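Local coordinates for protein phosphopantothenoylcysteine decarboxylase (Cryptococcus neoformans, PDB 6EOA) that binds FMN and probably decarboxylates phosphopantothenoylcysteine on the pathway to coenzyme A, working as an oligomer with flavin sites shared between subunits, at residues Asp52-Leu57 with Val65-Thr70; Ile40-Val45 with Ala141-Lys146; Ala131-Ile136 with Ser227-Phe232. One frame throughout, in Å; residues are numbered along the deposited sequence.

Contact 1: Asp52-Leu57 with Val65-Thr70; sequences DIVGAL and VQVVAT. With FMN (flavin mononucleotide), chain B.
L57 and V65 bring the two backbones nearest, 6.4 Å from CA to CA, where helix segment D52-L57 runs nearly antiparallel (161°) to strand V65-A69, with the axes 9.1 Å apart at their closest. What fills the gap is aliphatic: four buried side chains, with no hydrogen bond between the segments. V65 meets two helix residues, crossing each at about a right angle. Its CG2 comes within 3.8 Å of L57 CD1, while its CG1, turned to the helix by a chi1 of 57°, lies 4.0 Å from V54 CG1. V54 in turn splits its methyls between two strand residues: CG1 meets V65, and CG2 lies 3.6 Å from V67 CG2. This is the helix-on-sheet packing of a beta-alpha-beta unit: strand 35-41, helix 50-59, then strand 63-69 laid parallel to the first. V54 also touches L39, so the helix rests on both strands it connects. L57, besides meeting V65, packs on I229 of helix 222-237. Beyond the strand's end, T70 turns to the cofactor and donates from OG1 to FMN O3P at 2.7 Å, while T70 O is hydrogen-bonded to S73 OG.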
loop_
_atom_site.group_PDB
_atom_site.type_symbol
_atom_site.label_atom_id
_atom_site.label_comp_id
_atom_site.label_asym_id
_atom_site.label_seq_id
_atom_site.Cartn_x
_atom_site.Cartn_y
_atom_site.Cartn_z
ATOM N N ASP A 52 -8.134 26.728 -5.863
ATOM C CA ASP A 52 -8.944 27.812 -5.306
ATOM C C ASP A 52 -8.605 28.061 -3.837
ATOM O O ASP A 52 -8.600 29.203 -3.372
ATOM C CB ASP A 52 -10.433 27.499 -5.454
ATOM C CG ASP A 52 -10.866 27.415 -6.901
ATOM O OD1 ASP A 52 -11.071 28.479 -7.522
ATOM O OD2 ASP A 52 -10.996 26.284 -7.419
ATOM N N ILE A 53 -8.331 26.983 -3.111
ATOM C CA ILE A 53 -7.945 27.073 -1.708
ATOM C C ILE A 53 -6.593 27.766 -1.569
ATOM O O ILE A 53 -6.436 28.691 -0.771
ATOM C CB ILE A 53 -7.883 25.677 -1.054
ATOM C CG1 ILE A 53 -9.286 25.074 -0.943
ATOM C CG2 ILE A 53 -7.242 25.756 0.314
ATOM C CD1 ILE A 53 -9.305 23.641 -0.444
ATOM N N VAL A 54 -5.623 27.317 -2.359
ATOM C CA VAL A 54 -4.282 27.885 -2.329
ATOM C C VAL A 54 -4.311 29.370 -2.678
ATOM O O VAL A 54 -3.659 30.183 -2.021
ATOM C CB VAL A 54 -3.339 27.146 -3.297
ATOM C CG1 VAL A 54 -1.970 27.812 -3.329
ATOM C CG2 VAL A 54 -3.216 25.683 -2.897
ATOM N N GLY A 55 -5.086 29.716 -3.701
ATOM C CA GLY A 55 -5.231 31.099 -4.112
ATOM C C GLY A 55 -5.786 31.956 -2.995
ATOM O O GLY A 55 -5.351 33.091 -2.801
ATOM N N ALA A 56 -6.740 31.407 -2.248
ATOM C CA ALA A 56 -7.364 32.131 -1.141
ATOM C C ALA A 56 -6.419 32.281 0.048
ATOM O O ALA A 56 -6.432 33.301 0.735
ATOM C CB ALA A 56 -8.643 31.432 -0.704
ATOM N N LEU A 57 -5.610 31.255 0.297
ATOM C CA LEU A 57 -4.665 31.289 1.405
ATOM C C LEU A 57 -3.502 32.234 1.115
ATOM O O LEU A 57 -3.030 32.929 2.011
ATOM C CB LEU A 57 -4.147 29.882 1.716
ATOM C CG LEU A 57 -5.194 28.915 2.278
ATOM C CD1 LEU A 57 -4.556 27.590 2.670
ATOM C CD2 LEU A 57 -5.914 29.535 3.466
ATOM N N VAL A 65 1.127 29.149 2.641
ATOM C CA VAL A 65 0.671 27.798 2.359
ATOM C C VAL A 65 1.702 27.001 1.571
ATOM O O VAL A 65 2.327 27.509 0.638
ATOM C CB VAL A 65 -0.678 27.810 1.594
ATOM C CG1 VAL A 65 -0.566 28.605 0.299
ATOM C CG2 VAL A 65 -1.161 26.395 1.328
ATOM N N GLN A 66 1.898 25.753 1.982
ATOM C CA GLN A 66 2.652 24.798 1.191
ATOM C C GLN A 66 1.737 23.624 0.864
ATOM O O GLN A 66 0.842 23.289 1.640
ATOM C CB GLN A 66 3.907 24.337 1.931
ATOM C CG GLN A 66 5.006 25.391 1.976
ATOM C CD GLN A 66 5.376 25.900 0.595
ATOM O OE1 GLN A 66 5.697 25.119 -0.304
ATOM N NE2 GLN A 66 5.329 27.217 0.416
ATOM N N VAL A 67 1.953 23.008 -0.291
ATOM C CA VAL A 67 1.047 21.977 -0.776
ATOM C C VAL A 67 1.738 20.627 -0.928
ATOM O O VAL A 67 2.814 20.534 -1.517
ATOM C CB VAL A 67 0.436 22.377 -2.130
ATOM C CG1 VAL A 67 -0.484 21.277 -2.657
ATOM C CG2 VAL A 67 -0.308 23.697 -2.000
ATOM N N VAL A 68 1.109 19.586 -0.392
ATOM C CA VAL A 68 1.561 18.215 -0.603
ATOM C C VAL A 68 0.520 17.445 -1.398
ATOM O O VAL A 68 -0.631 17.328 -0.978
ATOM C CB VAL A 68 1.822 17.491 0.726
ATOM C CG1 VAL A 68 2.134 16.013 0.473
ATOM C CG2 VAL A 68 2.953 18.172 1.479
ATOM N N ALA A 69 0.921 16.929 -2.553
ATOM C CA ALA A 69 -0.003 16.217 -3.422
ATOM C C ALA A 69 0.350 14.740 -3.502
ATOM O O ALA A 69 1.488 14.383 -3.789
ATOM C CB ALA A 69 -0.004 16.832 -4.814
ATOM N N THR A 70 -0.626 13.883 -3.233
ATOM C CA THR A 70 -0.457 12.465 -3.492
ATOM C C THR A 70 -0.427 12.285 -5.003
ATOM O O THR A 70 -0.847 13.184 -5.740
ATOM C CB THR A 70 -1.577 11.633 -2.879
ATOM O OG1 THR A 70 -2.803 11.878 -3.582
ATOM C CG2 THR A 70 -1.760 11.982 -1.411
HETATM N N1 FMN B . -11.627 8.274 -4.246
HETATM C C2 FMN B . -12.251 8.981 -3.237
HETATM O O2 FMN B . -12.131 8.610 -2.068
HETATM N N3 FMN B . -13.013 10.096 -3.544
HETATM C C4 FMN B . -13.153 10.510 -4.855
HETATM O O4 FMN B . -13.830 11.504 -5.116
HETATM C C4A FMN B . -12.522 9.799 -5.875
HETATM N N5 FMN B . -12.651 10.199 -7.193
HETATM C C5A FMN B . -12.017 9.489 -8.197
HETATM C C6 FMN B . -12.140 9.893 -9.525
HETATM C C7 FMN B . -11.503 9.181 -10.536
HETATM C C7M FMN B . -11.641 9.616 -11.967
HETATM C C8 FMN B . -10.739 8.061 -10.215
HETATM C C8M FMN B . -10.045 7.274 -11.289
HETATM C C9 FMN B . -10.616 7.660 -8.892
HETATM C C9A FMN B . -11.253 8.370 -7.881
HETATM N N10 FMN B . -11.124 7.970 -6.562
HETATM C C10 FMN B . -11.757 8.678 -5.560
HETATM C "C1'" FMN B . -10.304 6.763 -6.217
HETATM C "C2'" FMN B . -8.899 7.189 -5.805
HETATM O "O2'" FMN B . -8.383 8.161 -6.695
HETATM C "C3'" FMN B . -7.972 5.983 -5.766
HETATM O "O3'" FMN B . -8.383 5.155 -4.701
HETATM C "C4'" FMN B . -6.526 6.423 -5.565
HETATM O "O4'" FMN B . -5.647 5.351 -5.831
HETATM C "C5'" FMN B . -6.324 6.916 -4.140
HETATM O "O5'" FMN B . -5.064 7.539 -4.032
HETATM P P FMN B . -4.774 8.571 -2.824
HETATM O O1P FMN B . -4.583 7.781 -1.549
HETATM O O2P FMN B . -5.914 9.547 -2.635
HETATM O O3P FMN B . -3.520 9.334 -3.156
#

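Contact 2: Ile40-Val45 with Ala141-Lys146; sequences ITSGSV and ADLLAK. With FMN (flavin mononucleotide), chain B.
S42 and L143 touch beside the phosphate of FMN, with L143 CD2 3.6 Å from S42 CB. This is the flavin site of a Rossmann-like fold, at the carboxyl end of the parallel sheet: the loop leaving strand 35-41 and the start of helix 141-149 receive the cofactor between them. The same L143 methyl also lies 4.3 Å from I40 CG2, a looser apolar contact. FMN supplies the polar connection. G43 N gives its hydrogen to FMN O2P at 2.7 Å (153° at the hydrogen), and FMN O2' donates to G43 O, also at 2.7 Å. G43 is the centre of an inverse gamma turn, closed by S44 N to S42 O, which is consistent with its N and O both facing the cofactor. At the isoalloxazine, S44 OG donates to FMN O4 at 3.0 Å, with a weak bond from V45 N to the same oxygen. From the helix, A141 N donates to FMN O2 at 2.9 Å, nearly straight at 166°. In the second shell, chi1 of 63° turns S42 OG toward the end of strand 133-139, where it is hydrogen-bonded to P138 O and S140 N. D142 OD1 is hydrogen-bonded to C152 N of the second subunit, and K146 NZ makes salt bridges to D153 OD2 of that subunit and to D142 OD2, the latter with a weak hydrogen bond at 3.0 Å.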
loop_
_atom_site.group_PDB
_atom_site.type_symbol
_atom_site.label_atom_id
_atom_site.label_comp_id
_atom_site.label_asym_id
_atom_site.label_seq_id
_atom_site.Cartn_x
_atom_site.Cartn_y
_atom_site.Cartn_z
ATOM N N ILE A 40 -2.667 19.160 2.271
ATOM C CA ILE A 40 -2.493 17.854 1.652
ATOM C C ILE A 40 -3.691 17.559 0.766
ATOM O O ILE A 40 -4.832 17.562 1.230
ATOM C CB ILE A 40 -2.329 16.724 2.687
ATOM C CG1 ILE A 40 -1.108 16.973 3.571
ATOM C CG2 ILE A 40 -2.169 15.383 1.983
ATOM C CD1 ILE A 40 -0.891 15.891 4.619
ATOM N N THR A 41 -3.428 17.330 -0.517
ATOM C CA THR A 41 -4.480 17.002 -1.473
ATOM C C THR A 41 -4.327 15.553 -1.907
ATOM O O THR A 41 -3.220 15.103 -2.202
ATOM C CB THR A 41 -4.446 17.922 -2.711
ATOM O OG1 THR A 41 -3.305 17.610 -3.521
ATOM C CG2 THR A 41 -4.375 19.386 -2.286
ATOM N N SER A 42 -5.435 14.817 -1.929
ATOM C CA SER A 42 -5.396 13.405 -2.292
ATOM C C SER A 42 -6.276 13.126 -3.509
ATOM O O SER A 42 -6.868 14.041 -4.080
ATOM C CB SER A 42 -5.822 12.532 -1.111
ATOM O OG SER A 42 -7.163 12.793 -0.735
ATOM N N GLY A 43 -6.354 11.857 -3.897
ATOM C CA GLY A 43 -6.989 11.474 -5.145
ATOM C C GLY A 43 -8.505 11.478 -5.176
ATOM O O GLY A 43 -9.128 10.488 -5.560
ATOM N N SER A 44 -9.099 12.596 -4.777
ATOM C CA SER A 44 -10.533 12.796 -4.921
ATOM C C SER A 44 -10.798 13.846 -5.996
ATOM O O SER A 44 -9.929 14.672 -6.285
ATOM C CB SER A 44 -11.156 13.217 -3.589
ATOM O OG SER A 44 -12.418 13.829 -3.795
ATOM N N VAL A 45 -11.991 13.824 -6.585
ATOM C CA VAL A 45 -12.333 14.795 -7.621
ATOM C C VAL A 45 -12.324 16.208 -7.051
ATOM O O VAL A 45 -12.131 17.185 -7.778
ATOM C CB VAL A 45 -13.713 14.505 -8.255
ATOM C CG1 VAL A 45 -13.703 13.155 -8.950
ATOM C CG2 VAL A 45 -14.811 14.559 -7.209
ATOM N N ALA A 141 -10.868 8.063 0.443
ATOM C CA ALA A 141 -11.069 6.896 1.295
ATOM C C ALA A 141 -9.752 6.150 1.485
ATOM O O ALA A 141 -9.471 5.636 2.565
ATOM C CB ALA A 141 -12.122 5.973 0.701
ATOM N N ASP A 142 -8.948 6.102 0.428
ATOM C CA ASP A 142 -7.652 5.429 0.472
ATOM C C ASP A 142 -6.715 6.091 1.476
ATOM O O ASP A 142 -6.090 5.415 2.294
ATOM C CB ASP A 142 -7.000 5.420 -0.912
ATOM C CG ASP A 142 -5.735 4.565 -0.963
ATOM O OD1 ASP A 142 -5.794 3.376 -0.578
ATOM O OD2 ASP A 142 -4.680 5.087 -1.386
ATOM N N LEU A 143 -6.616 7.415 1.410
ATOM C CA LEU A 143 -5.718 8.131 2.303
ATOM C C LEU A 143 -6.202 8.001 3.743
ATOM O O LEU A 143 -5.399 7.837 4.662
ATOM C CB LEU A 143 -5.608 9.600 1.898
ATOM C CG LEU A 143 -4.715 10.475 2.782
ATOM C CD1 LEU A 143 -3.321 9.872 2.903
ATOM C CD2 LEU A 143 -4.641 11.882 2.216
ATOM N N LEU A 144 -7.520 8.052 3.927
ATOM C CA LEU A 144 -8.121 7.851 5.239
ATOM C C LEU A 144 -7.757 6.476 5.791
ATOM O O LEU A 144 -7.371 6.343 6.951
ATOM C CB LEU A 144 -9.643 8.008 5.165
ATOM C CG LEU A 144 -10.388 7.638 6.448
ATOM C CD1 LEU A 144 -9.949 8.531 7.605
ATOM C CD2 LEU A 144 -11.898 7.710 6.252
ATOM N N ALA A 145 -7.885 5.458 4.948
ATOM C CA ALA A 145 -7.530 4.092 5.323
ATOM C C ALA A 145 -6.037 3.968 5.630
ATOM O O ALA A 145 -5.650 3.307 6.593
ATOM C CB ALA A 145 -7.930 3.120 4.217
ATOM N N LYS A 146 -5.201 4.605 4.814
ATOM C CA LYS A 146 -3.754 4.563 5.035
ATOM C C LYS A 146 -3.365 5.247 6.341
ATOM O O LYS A 146 -2.517 4.744 7.083
ATOM C CB LYS A 146 -3.004 5.216 3.875
ATOM C CG LYS A 146 -3.007 4.411 2.582
ATOM C CD LYS A 146 -1.768 4.738 1.774
ATOM C CE LYS A 146 -2.072 4.914 0.298
ATOM N NZ LYS A 146 -2.296 3.625 -0.415
HETATM N N1 FMN B . -11.627 8.274 -4.246
HETATM C C2 FMN B . -12.251 8.981 -3.237
HETATM O O2 FMN B . -12.131 8.610 -2.068
HETATM N N3 FMN B . -13.013 10.096 -3.544
HETATM C C4 FMN B . -13.153 10.510 -4.855
HETATM O O4 FMN B . -13.830 11.504 -5.116
HETATM C C4A FMN B . -12.522 9.799 -5.875
HETATM N N5 FMN B . -12.651 10.199 -7.193
HETATM C C5A FMN B . -12.017 9.489 -8.197
HETATM C C6 FMN B . -12.140 9.893 -9.525
HETATM C C7 FMN B . -11.503 9.181 -10.536
HETATM C C7M FMN B . -11.641 9.616 -11.967
HETATM C C8 FMN B . -10.739 8.061 -10.215
HETATM C C8M FMN B . -10.045 7.274 -11.289
HETATM C C9 FMN B . -10.616 7.660 -8.892
HETATM C C9A FMN B . -11.253 8.370 -7.881
HETATM N N10 FMN B . -11.124 7.970 -6.562
HETATM C C10 FMN B . -11.757 8.678 -5.560
HETATM C "C1'" FMN B . -10.304 6.763 -6.217
HETATM C "C2'" FMN B . -8.899 7.189 -5.805
HETATM O "O2'" FMN B . -8.383 8.161 -6.695
HETATM C "C3'" FMN B . -7.972 5.983 -5.766
HETATM O "O3'" FMN B . -8.383 5.155 -4.701
HETATM C "C4'" FMN B . -6.526 6.423 -5.565
HETATM O "O4'" FMN B . -5.647 5.351 -5.831
HETATM C "C5'" FMN B . -6.324 6.916 -4.140
HETATM O "O5'" FMN B . -5.064 7.539 -4.032
HETATM P P FMN B . -4.774 8.571 -2.824
HETATM O O1P FMN B . -4.583 7.781 -1.549
HETATM O O2P FMN B . -5.914 9.547 -2.635
HETATM O O3P FMN B . -3.520 9.334 -3.156
#

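Contact 3: Ala131-Ile136 with Ser227-Phe232; sequences ADLVVI and SLIEGF
L133 and V135, on a central strand of the Rossmann-like parallel sheet, pack against I229 and F232 of helix 222-237, the last helix of the model. Strand 133-136 and helix segment S227-F232 run almost antiparallel, at 167°, and their axes come to 10.6 Å, a spacing bridged wholly by hydrocarbon. Side chains two residues apart on the strand meet side chains three apart on the helix, so the pairs are matched in reverse order: L133 with F232, V135 with I229. With chi1 at 173°, L133 extends its branch away from its own backbone N and brings CD2 to F232 CB at 4.1 Å, the two side chains crossing at about a right angle. The same methyl lies 4.4 Å from I229 CG1, so it touches two helix residues one turn apart. L133 CD2 comes at the phenyl ring obliquely, while L228 O lies at the edge of that ring, in its plane. V135 uses CG2, which meets the end of the isoleucine: I229 CD1 is 3.9 Å away. I229 does not start out facing the strand; with chi1 at -71° and the chain extended beyond, CG1 and CD1 swing over to V135. F232 also touches I170 of strand 169-173, and E230 OE2 is hydrogen-bonded to S60 OG, just past helix 50-59. Backbone bonds tie L133 and V135 to V38 on one flank, and V134 to P168 and I170 on the other. V134 and I136 turn to the other face of the sheet, where V134 packs on I40 and I136 on L143 and I147 of helix 141-149.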
loop_
_atom_site.group_PDB
_atom_site.type_symbol
_atom_site.label_atom_id
_atom_site.label_comp_id
_atom_site.label_asym_id
_atom_site.label_seq_id
_atom_site.Cartn_x
_atom_site.Cartn_y
_atom_site.Cartn_z
ATOM N N ALA A 131 5.030 23.545 9.421
ATOM C CA ALA A 131 3.573 23.616 9.539
ATOM C C ALA A 131 3.064 24.021 10.925
ATOM O O ALA A 131 3.508 23.494 11.947
ATOM C CB ALA A 131 2.965 22.278 9.149
ATOM N N ASP A 132 2.126 24.963 10.941
ATOM C CA ASP A 132 1.374 25.296 12.147
ATOM C C ASP A 132 0.052 24.544 12.126
ATOM O O ASP A 132 -0.581 24.333 13.159
ATOM C CB ASP A 132 1.125 26.804 12.245
ATOM C CG ASP A 132 2.403 27.594 12.411
ATOM O OD1 ASP A 132 3.315 27.106 13.112
ATOM O OD2 ASP A 132 2.496 28.701 11.841
ATOM N N LEU A 133 -0.354 24.148 10.925
ATOM C CA LEU A 133 -1.604 23.433 10.718
ATOM C C LEU A 133 -1.482 22.544 9.488
ATOM O O LEU A 133 -0.865 22.927 8.495
ATOM C CB LEU A 133 -2.770 24.415 10.560
ATOM C CG LEU A 133 -4.143 23.850 10.180
ATOM C CD1 LEU A 133 -4.685 22.934 11.269
ATOM C CD2 LEU A 133 -5.130 24.975 9.879
ATOM N N VAL A 134 -2.051 21.347 9.565
ATOM C CA VAL A 134 -2.110 20.461 8.410
ATOM C C VAL A 134 -3.563 20.228 8.024
ATOM O O VAL A 134 -4.369 19.796 8.847
ATOM C CB VAL A 134 -1.419 19.112 8.681
ATOM C CG1 VAL A 134 -1.586 18.183 7.488
ATOM C CG2 VAL A 134 0.056 19.324 8.987
ATOM N N VAL A 135 -3.895 20.530 6.773
ATOM C CA VAL A 135 -5.256 20.348 6.278
ATOM C C VAL A 135 -5.284 19.341 5.131
ATOM O O VAL A 135 -4.640 19.535 4.101
ATOM C CB VAL A 135 -5.870 21.682 5.808
ATOM C CG1 VAL A 135 -7.338 21.500 5.452
ATOM C CG2 VAL A 135 -5.717 22.750 6.890
ATOM N N ILE A 136 -6.031 18.259 5.319
ATOM C CA ILE A 136 -6.183 17.255 4.279
ATOM C C ILE A 136 -7.484 17.491 3.523
ATOM O O ILE A 136 -8.557 17.096 3.975
ATOM C CB ILE A 136 -6.171 15.837 4.858
ATOM C CG1 ILE A 136 -5.024 15.681 5.857
ATOM C CG2 ILE A 136 -6.047 14.823 3.741
ATOM C CD1 ILE A 136 -5.013 14.340 6.554
ATOM N N SER A 227 -12.249 29.399 5.532
ATOM C CA SER A 227 -12.671 30.162 6.701
ATOM C C SER A 227 -12.454 29.358 7.983
ATOM O O SER A 227 -12.253 29.934 9.053
ATOM C CB SER A 227 -14.139 30.594 6.582
ATOM O OG SER A 227 -15.022 29.558 6.969
ATOM N N LEU A 228 -12.498 28.031 7.880
ATOM C CA LEU A 228 -12.107 27.189 9.006
ATOM C C LEU A 228 -10.636 27.435 9.305
ATOM O O LEU A 228 -10.243 27.592 10.461
ATOM C CB LEU A 228 -12.344 25.703 8.717
ATOM C CG LEU A 228 -13.782 25.201 8.550
ATOM C CD1 LEU A 228 -13.818 23.675 8.549
ATOM C CD2 LEU A 228 -14.711 25.770 9.616
ATOM N N ILE A 229 -9.835 27.481 8.244
ATOM C CA ILE A 229 -8.402 27.732 8.352
ATOM C C ILE A 229 -8.110 29.102 8.970
ATOM O O ILE A 229 -7.259 29.225 9.854
ATOM C CB ILE A 229 -7.724 27.633 6.975
ATOM C CG1 ILE A 229 -7.689 26.175 6.514
ATOM C CG2 ILE A 229 -6.315 28.209 7.020
ATOM C CD1 ILE A 229 -7.056 25.979 5.157
ATOM N N GLU A 230 -8.825 30.126 8.515
ATOM C CA GLU A 230 -8.640 31.477 9.041
ATOM C C GLU A 230 -9.051 31.567 10.509
ATOM O O GLU A 230 -8.533 32.398 11.256
ATOM C CB GLU A 230 -9.429 32.488 8.208
ATOM C CG GLU A 230 -8.555 33.391 7.351
ATOM C CD GLU A 230 -9.082 33.541 5.937
ATOM O OE1 GLU A 230 -10.272 33.236 5.710
ATOM O OE2 GLU A 230 -8.305 33.961 5.051
ATOM N N GLY A 231 -9.974 30.699 10.916
ATOM C CA GLY A 231 -10.382 30.612 12.307
ATOM C C GLY A 231 -9.267 30.080 13.190
ATOM O O GLY A 231 -9.169 30.433 14.367
ATOM N N PHE A 232 -8.424 29.226 12.616
ATOM C CA PHE A 232 -7.263 28.697 13.325
ATOM C C PHE A 232 -6.128 29.708 13.342
ATOM O O PHE A 232 -5.378 29.795 14.316
ATOM C CB PHE A 232 -6.788 27.391 12.690
ATOM C CG PHE A 232 -7.414 26.170 13.289
ATOM C CD1 PHE A 232 -6.810 25.521 14.352
ATOM C CD2 PHE A 232 -8.610 25.676 12.798
ATOM C CE1 PHE A 232 -7.384 24.398 14.914
ATOM C CE2 PHE A 232 -9.189 24.553 13.354
ATOM C CZ PHE A 232 -8.575 23.913 14.412
#

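All three contacts lie on one parallel sheet, in which strands 63-69, 35-41 and 133-139 are consecutive neighbours, joined by probable backbone hydrogen bonds such as T41 N to V68 O, T70 N to T41 O and I40 N to V135 O. Contact 1 is nested within the chain loop closed by contact 2, contact 3 follows contact 1, and the segments of contacts 2 and 3 alternate. Contact centres are about 11 to 18 Å apart. Helices 50-59 and 222-237 pack together on one face; helix 141-149 lies on the other. T70 and G43, at the ends of neighbouring strands, both donate to phosphate oxygens, so strand order brings two loops to one site. Contact 3 is apolar helix-on-sheet packing outside the flavin pocket.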